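Pyridine nucleotide-disulfide oxidoreductase-like protein (Myceliophthora thermophila, PDB 5MQ6) catalyses FAD- and NADPH-dependent Baeyer-Villiger oxidation of ketones, notably bulky polycyclic ones, inserting one oxygen atom beside the carbonyl to give esters or lactones. Local coordinates at residues Asp16-Tyr26 and Tyr389-Arg400. Residues are numbered along the deposited sequence; the frame is centred on the assembly and turned at random.
Sequences DLKLHQLSQKY and YKLDLPHAEQVR
Leu22 and Tyr26 of the N-terminal helix 22-31 pack on Leu393, Ala396 and Arg400 of the long helix 378-406. This is a near-perpendicular helix-helix crossing, with the short segment axes at 82° and 12.8 Å apart. The Tyr26 side chain is about 10 Å from that of Thr301, an NADPH-binding residue.

The polar centre is the Tyr26 hydroxyl. Arg400 NH2 donates to Tyr26 OH at 2.5 Å, close to the guanidinium plane, and NH1 adds a weak bond to the same oxygen. A water links Tyr26 OH to Asp392 OD2. Glu397 OE1 receives Arg400 NH1 at 2.9 Å in a salt bridge, through its anti lone pair and in the guanidinium plane. The Ala396 carbonyl oxygen sits over one guanidinium face, and Ala418 O accepts from Arg400 NE. A methionine in place of Arg400 would probably leave the Glu397 carboxylate without this charge partner and Tyr26 OH without its two donors.

Apolar contacts fill the middle. With its CG turned opposite the backbone N (chi1 -177°), Leu22 reaches across, and its CD2 lies a tight 3.4 Å from Leu393 CD1. Tyr26 CD2 and Tyr389 CE2 meet edge against edge at 4.0 Å, unstacked.

At the outer end, Lys390 bends its NZ towards OD2 of the poorly ordered Asp16 in a long salt bridge. Lys390 CG touches His20 CE1. Leu393 CD2 is 4.0 Å from His20 NE2, a buried nitrogen with no polar partner.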
ATOM      1  N   ASP A  16      33.417 -15.952  -3.090  1.00 60.93           N
ATOM      2  CA  ASP A  16      32.068 -15.661  -2.526  1.00 58.95           C
ATOM      3  C   ASP A  16      32.184 -14.478  -1.528  1.00 60.58           C
ATOM      4  O   ASP A  16      31.468 -13.432  -1.683  1.00 53.59           O
ATOM      5  CB  ASP A  16      31.510 -16.962  -1.854  1.00 68.59           C
ATOM      6  CG  ASP A  16      30.236 -16.751  -0.921  1.00 84.79           C
ATOM      7  OD1 ASP A  16      29.068 -16.732  -1.443  1.00 64.19           O
ATOM      8  OD2 ASP A  16      30.400 -16.715   0.346  1.00 97.19           O
ATOM      9  N   LEU A  17      33.125 -14.613  -0.569  1.00 43.33           N
ATOM     10  CA  LEU A  17      33.254 -13.628   0.538  1.00 53.43           C
ATOM     11  C   LEU A  17      33.880 -12.313   0.022  1.00 58.32           C
ATOM     12  O   LEU A  17      33.478 -11.209   0.434  1.00 59.03           O
ATOM     13  CB  LEU A  17      33.965 -14.191   1.796  1.00 54.21           C
ATOM     14  CG  LEU A  17      33.312 -15.464   2.442  1.00 63.85           C
ATOM     15  CD1 LEU A  17      34.132 -16.012   3.614  1.00 70.47           C
ATOM     16  CD2 LEU A  17      31.862 -15.240   2.872  1.00 64.83           C
ATOM     17  N   LYS A  18      34.811 -12.425  -0.923  1.00 60.85           N
ATOM     18  CA  LYS A  18      35.342 -11.255  -1.595  1.00 65.84           C
ATOM     19  C   LYS A  18      34.218 -10.437  -2.234  1.00 52.03           C
ATOM     20  O   LYS A  18      34.101  -9.259  -1.967  1.00 54.41           O
ATOM     21  CB  LYS A  18      36.369 -11.643  -2.670  1.00 76.76           C
ATOM     22  CG  LYS A  18      37.793 -11.503  -2.188  1.00 77.22           C
ATOM     23  CD  LYS A  18      38.156 -10.027  -2.134  1.00 81.78           C
ATOM     24  CE  LYS A  18      39.308  -9.744  -1.180  1.00 87.48           C
ATOM     25  NZ  LYS A  18      38.869  -8.921  -0.010  1.00 81.21           N
ATOM     26  N   LEU A  19      33.390 -11.069  -3.068  1.00 50.29           N
ATOM     27  CA  LEU A  19      32.298 -10.377  -3.757  1.00 58.28           C
ATOM     28  C   LEU A  19      31.472  -9.487  -2.753  1.00 53.22           C
ATOM     29  O   LEU A  19      30.987  -8.460  -3.158  1.00 53.97           O
ATOM     30  CB  LEU A  19      31.463 -11.349  -4.660  1.00 56.04           C
ATOM     31  CG  LEU A  19      30.390 -10.894  -5.706  1.00 62.84           C
ATOM     32  CD1 LEU A  19      30.652  -9.544  -6.374  1.00 56.40           C
ATOM     33  CD2 LEU A  19      30.129 -11.959  -6.798  1.00 66.60           C
ATOM     34  N   HIS A  20      31.431  -9.769  -1.447  1.00 62.90           N
ATOM     35  CA  HIS A  20      30.907  -8.715  -0.490  1.00 68.82           C
ATOM     36  C   HIS A  20      31.888  -7.536  -0.113  1.00 67.23           C
ATOM     37  O   HIS A  20      32.069  -7.186   1.013  1.00 61.10           O
ATOM     38  CB  HIS A  20      30.280  -9.377   0.701  1.00 69.94           C
ATOM     39  CG  HIS A  20      29.321 -10.470   0.326  1.00 89.63           C
ATOM     40  ND1 HIS A  20      29.681 -11.804   0.286  1.00 94.06           N
ATOM     41  CD2 HIS A  20      28.021 -10.422  -0.058  1.00 96.27           C
ATOM     42  CE1 HIS A  20      28.640 -12.534  -0.077  1.00 88.68           C
ATOM     43  NE2 HIS A  20      27.621 -11.719  -0.295  1.00 93.19           N
ATOM     44  N   GLN A  21      32.566  -6.983  -1.115  1.00 60.95           N
ATOM     45  CA  GLN A  21      32.839  -5.540  -1.224  1.00 63.25           C
ATOM     46  C   GLN A  21      31.650  -4.864  -2.011  1.00 60.83           C
ATOM     47  O   GLN A  21      31.541  -3.653  -2.131  1.00 69.09           O
ATOM     48  CB  GLN A  21      34.228  -5.313  -1.888  1.00 71.60           C
ATOM     49  CG  GLN A  21      34.481  -5.961  -3.275  1.00 76.02           C
ATOM     50  CD  GLN A  21      35.856  -6.680  -3.423  1.00 78.95           C
ATOM     51  OE1 GLN A  21      36.917  -6.040  -3.477  1.00 66.71           O
ATOM     52  NE2 GLN A  21      35.828  -8.010  -3.536  1.00 64.79           N
ATOM     53  N   LEU A  22      30.769  -5.675  -2.572  1.00 46.00           N
ATOM     54  CA  LEU A  22      29.417  -5.256  -2.973  1.00 44.42           C
ATOM     55  C   LEU A  22      28.701  -4.419  -1.874  1.00 46.28           C
ATOM     56  O   LEU A  22      28.150  -3.279  -2.122  1.00 39.02           O
ATOM     57  CB  LEU A  22      28.597  -6.521  -3.244  1.00 41.00           C
ATOM     58  CG  LEU A  22      27.170  -6.422  -3.756  1.00 49.71           C
ATOM     59  CD1 LEU A  22      27.154  -5.679  -5.100  1.00 53.31           C
ATOM     60  CD2 LEU A  22      26.543  -7.810  -3.917  1.00 43.81           C
ATOM     61  N   SER A  23      28.721  -4.968  -0.656  1.00 43.43           N
ATOM     62  CA  SER A  23      28.111  -4.259   0.477  1.00 53.15           C
ATOM     63  C   SER A  23      28.881  -2.946   0.813  1.00 53.43           C
ATOM     64  O   SER A  23      28.307  -2.034   1.421  1.00 50.66           O
ATOM     65  CB  SER A  23      27.825  -5.177   1.678  1.00 50.17           C
ATOM     66  OG  SER A  23      29.026  -5.565   2.247  1.00 63.34           O
ATOM     67  N   GLN A  24      30.125  -2.813   0.337  1.00 48.64           N
ATOM     68  CA  GLN A  24      30.749  -1.485   0.297  1.00 46.97           C
ATOM     69  C   GLN A  24      30.149  -0.544  -0.748  1.00 40.13           C
ATOM     70  O   GLN A  24      29.942   0.652  -0.464  1.00 43.46           O
ATOM     71  CB  GLN A  24      32.260  -1.557   0.147  1.00 50.73           C
ATOM     72  CG  GLN A  24      32.941  -1.771   1.491  1.00 61.04           C
ATOM     73  CD  GLN A  24      34.448  -1.677   1.386  1.00 75.89           C
ATOM     74  OE1 GLN A  24      35.081  -0.890   2.108  1.00 77.16           O
ATOM     75  NE2 GLN A  24      35.039  -2.470   0.474  1.00 70.40           N
ATOM     76  N   LYS A  25      29.877  -1.034  -1.952  1.00 35.28           N
ATOM     77  CA  LYS A  25      29.173  -0.210  -2.957  1.00 40.26           C
ATOM     78  C   LYS A  25      27.751   0.160  -2.465  1.00 41.97           C
ATOM     79  O   LYS A  25      27.297   1.283  -2.675  1.00 46.31           O
ATOM     80  CB  LYS A  25      29.136  -0.944  -4.295  1.00 40.51           C
ATOM     81  CG  LYS A  25      28.350  -0.270  -5.372  1.00 45.44           C
ATOM     82  CD  LYS A  25      28.895   1.085  -5.792  1.00 46.88           C
ATOM     83  CE  LYS A  25      28.688   1.241  -7.287  1.00 49.62           C
ATOM     84  NZ  LYS A  25      28.824   2.650  -7.719  1.00 53.95           N
ATOM     85  N   TYR A  26      27.087  -0.792  -1.806  1.00 38.72           N
ATOM     86  CA  TYR A  26      25.742  -0.618  -1.227  1.00 36.37           C
ATOM     87  C   TYR A  26      25.717   0.469  -0.117  1.00 42.47           C
ATOM     88  O   TYR A  26      24.867   1.360  -0.173  1.00 33.16           O
ATOM     89  CB  TYR A  26      25.221  -1.954  -0.636  1.00 32.18           C
ATOM     90  CG  TYR A  26      24.666  -3.031  -1.613  1.00 27.93           C
ATOM     91  CD1 TYR A  26      24.730  -2.904  -2.993  1.00 27.01           C
ATOM     92  CD2 TYR A  26      24.098  -4.194  -1.093  1.00 26.46           C
ATOM     93  CE1 TYR A  26      24.285  -3.908  -3.821  1.00 31.02           C
ATOM     94  CE2 TYR A  26      23.600  -5.199  -1.889  1.00 34.34           C
ATOM     95  CZ  TYR A  26      23.698  -5.067  -3.288  1.00 34.00           C
ATOM     96  OH  TYR A  26      23.183  -6.079  -4.107  1.00 26.79           O
ATOM     97  N   TYR A 389      22.140 -11.325   3.097  1.00 29.23           N
ATOM     98  CA  TYR A 389      22.986 -10.752   2.030  1.00 26.92           C
ATOM     99  C   TYR A 389      23.480 -11.820   1.000  1.00 28.82           C
ATOM    100  O   TYR A 389      23.457 -11.589  -0.243  1.00 26.53           O
ATOM    101  CB  TYR A 389      24.146  -9.941   2.643  1.00 29.14           C
ATOM    102  CG  TYR A 389      23.725  -8.533   2.958  1.00 29.12           C
ATOM    103  CD1 TYR A 389      23.097  -8.214   4.142  1.00 34.17           C
ATOM    104  CD2 TYR A 389      23.940  -7.518   2.068  1.00 33.05           C
ATOM    105  CE1 TYR A 389      22.673  -6.912   4.420  1.00 34.11           C
ATOM    106  CE2 TYR A 389      23.510  -6.232   2.328  1.00 32.49           C
ATOM    107  CZ  TYR A 389      22.888  -5.940   3.516  1.00 35.17           C
ATOM    108  OH  TYR A 389      22.459  -4.650   3.774  1.00 40.18           O
ATOM    109  N   LYS A 390      23.889 -12.976   1.508  1.00 26.39           N
ATOM    110  CA  LYS A 390      24.295 -14.089   0.648  1.00 28.38           C
ATOM    111  C   LYS A 390      23.125 -14.636  -0.099  1.00 27.16           C
ATOM    112  O   LYS A 390      23.262 -14.930  -1.256  1.00 27.77           O
ATOM    113  CB  LYS A 390      24.926 -15.252   1.411  1.00 35.27           C
ATOM    114  CG  LYS A 390      26.316 -15.008   2.003  1.00 42.26           C
ATOM    115  CD  LYS A 390      27.064 -16.354   2.230  1.00 50.19           C
ATOM    116  CE  LYS A 390      27.434 -16.672   3.687  1.00 55.30           C
ATOM    117  NZ  LYS A 390      28.866 -16.387   3.993  1.00 59.33           N
ATOM    118  N   LEU A 391      21.971 -14.782   0.543  1.00 25.45           N
ATOM    119  CA  LEU A 391      20.792 -15.196  -0.185  1.00 25.32           C
ATOM    120  C   LEU A 391      20.390 -14.288  -1.364  1.00 23.60           C
ATOM    121  O   LEU A 391      19.994 -14.749  -2.457  1.00 24.46           O
ATOM    122  CB  LEU A 391      19.632 -15.309   0.800  1.00 29.49           C
ATOM    123  CG  LEU A 391      18.336 -15.921   0.306  1.00 30.86           C
ATOM    124  CD1 LEU A 391      18.559 -17.353  -0.223  1.00 29.47           C
ATOM    125  CD2 LEU A 391      17.328 -15.830   1.485  1.00 31.75           C
ATOM    126  N   ASP A 392      20.510 -12.989  -1.160  1.00 23.27           N
ATOM    127  CA  ASP A 392      20.126 -12.024  -2.177  1.00 21.71           C
ATOM    128  C   ASP A 392      21.081 -11.854  -3.352  1.00 23.51           C
ATOM    129  O   ASP A 392      20.682 -11.359  -4.454  1.00 22.02           O
ATOM    130  CB  ASP A 392      19.948 -10.672  -1.544  1.00 22.65           C
ATOM    131  CG  ASP A 392      19.134  -9.765  -2.406  1.00 22.23           C
ATOM    132  OD1 ASP A 392      18.114 -10.214  -2.950  1.00 22.02           O
ATOM    133  OD2 ASP A 392      19.542  -8.590  -2.568  1.00 25.65           O
ATOM    134  N   LEU A 393      22.344 -12.180  -3.123  1.00 22.98           N
ATOM    135  CA  LEU A 393      23.385 -11.880  -4.064  1.00 25.46           C
ATOM    136  C   LEU A 393      23.075 -12.357  -5.503  1.00 20.67           C
ATOM    137  O   LEU A 393      23.200 -11.569  -6.443  1.00 24.57           O
ATOM    138  CB  LEU A 393      24.711 -12.444  -3.557  1.00 31.47           C
ATOM    139  CG  LEU A 393      25.827 -12.468  -4.585  1.00 33.40           C
ATOM    140  CD1 LEU A 393      26.206 -11.072  -4.902  1.00 33.32           C
ATOM    141  CD2 LEU A 393      26.993 -13.193  -3.967  1.00 44.28           C
ATOM    142  N   PRO A 394      22.638 -13.603  -5.670  1.00 21.51           N
ATOM    143  CA  PRO A 394      22.438 -14.030  -7.041  1.00 24.21           C
ATOM    144  C   PRO A 394      21.314 -13.248  -7.766  1.00 24.35           C
ATOM    145  O   PRO A 394      21.500 -12.827  -8.936  1.00 24.81           O
ATOM    146  CB  PRO A 394      22.056 -15.494  -6.902  1.00 26.22           C
ATOM    147  CG  PRO A 394      22.648 -15.922  -5.602  1.00 27.08           C
ATOM    148  CD  PRO A 394      22.594 -14.744  -4.722  1.00 24.88           C
ATOM    149  N   HIS A 395      20.164 -13.050  -7.131  1.00 20.60           N
ATOM    150  CA  HIS A 395      19.143 -12.319  -7.846  1.00 21.06           C
ATOM    151  C   HIS A 395      19.584 -10.873  -8.110  1.00 21.63           C
ATOM    152  O   HIS A 395      19.396 -10.316  -9.209  1.00 22.48           O
ATOM    153  CB  HIS A 395      17.840 -12.276  -7.085  1.00 20.52           C
ATOM    154  CG  HIS A 395      16.801 -11.398  -7.729  1.00 21.22           C
ATOM    155  ND1 HIS A 395      16.204 -11.693  -8.930  1.00 22.97           N
ATOM    156  CD2 HIS A 395      16.266 -10.221  -7.341  1.00 23.80           C
ATOM    157  CE1 HIS A 395      15.326 -10.760  -9.238  1.00 21.72           C
ATOM    158  NE2 HIS A 395      15.339  -9.862  -8.290  1.00 23.42           N
ATOM    159  N   ALA A 396      20.180 -10.245  -7.108  1.00 21.90           N
ATOM    160  CA  ALA A 396      20.583  -8.862  -7.232  1.00 21.78           C
ATOM    161  C   ALA A 396      21.576  -8.655  -8.382  1.00 23.24           C
ATOM    162  O   ALA A 396      21.469  -7.687  -9.108  1.00 26.10           O
ATOM    163  CB  ALA A 396      21.194  -8.415  -5.934  1.00 23.21           C
ATOM    164  N   GLU A 397      22.537  -9.572  -8.524  1.00 24.93           N
ATOM    165  CA  GLU A 397      23.504  -9.478  -9.618  1.00 26.24           C
ATOM    166  C   GLU A 397      22.788  -9.698 -10.955  1.00 21.64           C
ATOM    167  O   GLU A 397      23.130  -9.033 -11.906  1.00 23.16           O
ATOM    168  CB  GLU A 397      24.627 -10.469  -9.471  1.00 26.06           C
ATOM    169  CG  GLU A 397      25.491 -10.219  -8.269  1.00 34.42           C
ATOM    170  CD  GLU A 397      26.715  -9.300  -8.517  1.00 48.75           C
ATOM    171  OE1 GLU A 397      26.548  -8.049  -8.244  1.00 45.74           O
ATOM    172  OE2 GLU A 397      27.830  -9.843  -8.940  1.00 62.40           O
ATOM    173  N   GLN A 398      21.820 -10.615 -11.031  1.00 19.28           N
ATOM    174  CA  GLN A 398      21.032 -10.740 -12.271  1.00 20.30           C
ATOM    175  C   GLN A 398      20.268  -9.498 -12.641  1.00 21.41           C
ATOM    176  O   GLN A 398      20.145  -9.198 -13.796  1.00 21.94           O
ATOM    177  CB  GLN A 398      20.083 -11.908 -12.257  1.00 18.96           C
ATOM    178  CG  GLN A 398      20.930 -13.212 -12.173  1.00 22.57           C
ATOM    179  CD  GLN A 398      20.164 -14.420 -12.599  1.00 24.74           C
ATOM    180  OE1 GLN A 398      18.939 -14.450 -12.515  1.00 29.47           O
ATOM    181  NE2 GLN A 398      20.874 -15.410 -13.134  1.00 26.97           N
ATOM    182  N   VAL A 399      19.728  -8.788 -11.681  1.00 20.40           N
ATOM    183  CA  VAL A 399      18.985  -7.579 -12.016  1.00 19.03           C
ATOM    184  C   VAL A 399      19.898  -6.544 -12.676  1.00 18.70           C
ATOM    185  O   VAL A 399      19.521  -5.939 -13.659  1.00 19.53           O
ATOM    186  CB  VAL A 399      18.323  -6.958 -10.798  1.00 20.16           C
ATOM    187  CG1 VAL A 399      17.504  -5.685 -11.183  1.00 21.23           C
ATOM    188  CG2 VAL A 399      17.387  -7.954 -10.120  1.00 22.16           C
ATOM    189  N   ARG A 400      21.086  -6.338 -12.118  1.00 18.97           N
ATOM    190  CA  ARG A 400      22.062  -5.384 -12.689  1.00 22.28           C
ATOM    191  C   ARG A 400      22.561  -5.789 -14.061  1.00 22.91           C
ATOM    192  O   ARG A 400      22.777  -4.945 -14.953  1.00 24.97           O
ATOM    193  CB  ARG A 400      23.250  -5.244 -11.776  1.00 24.72           C
ATOM    194  CG  ARG A 400      23.088  -4.376 -10.496  1.00 25.55           C
ATOM    195  CD  ARG A 400      24.291  -4.695  -9.540  1.00 25.96           C
ATOM    196  NE  ARG A 400      23.695  -4.635  -8.310  1.00 34.38           N
ATOM    197  CZ  ARG A 400      23.697  -5.408  -7.258  1.00 33.92           C
ATOM    198  NH1 ARG A 400      24.477  -6.472  -6.997  1.00 29.12           N
ATOM    199  NH2 ARG A 400      22.835  -4.977  -6.380  1.00 46.25           N
TER
HETATM  200  O   HOH W   1      22.174  -7.997  -2.697  1.00 29.83           O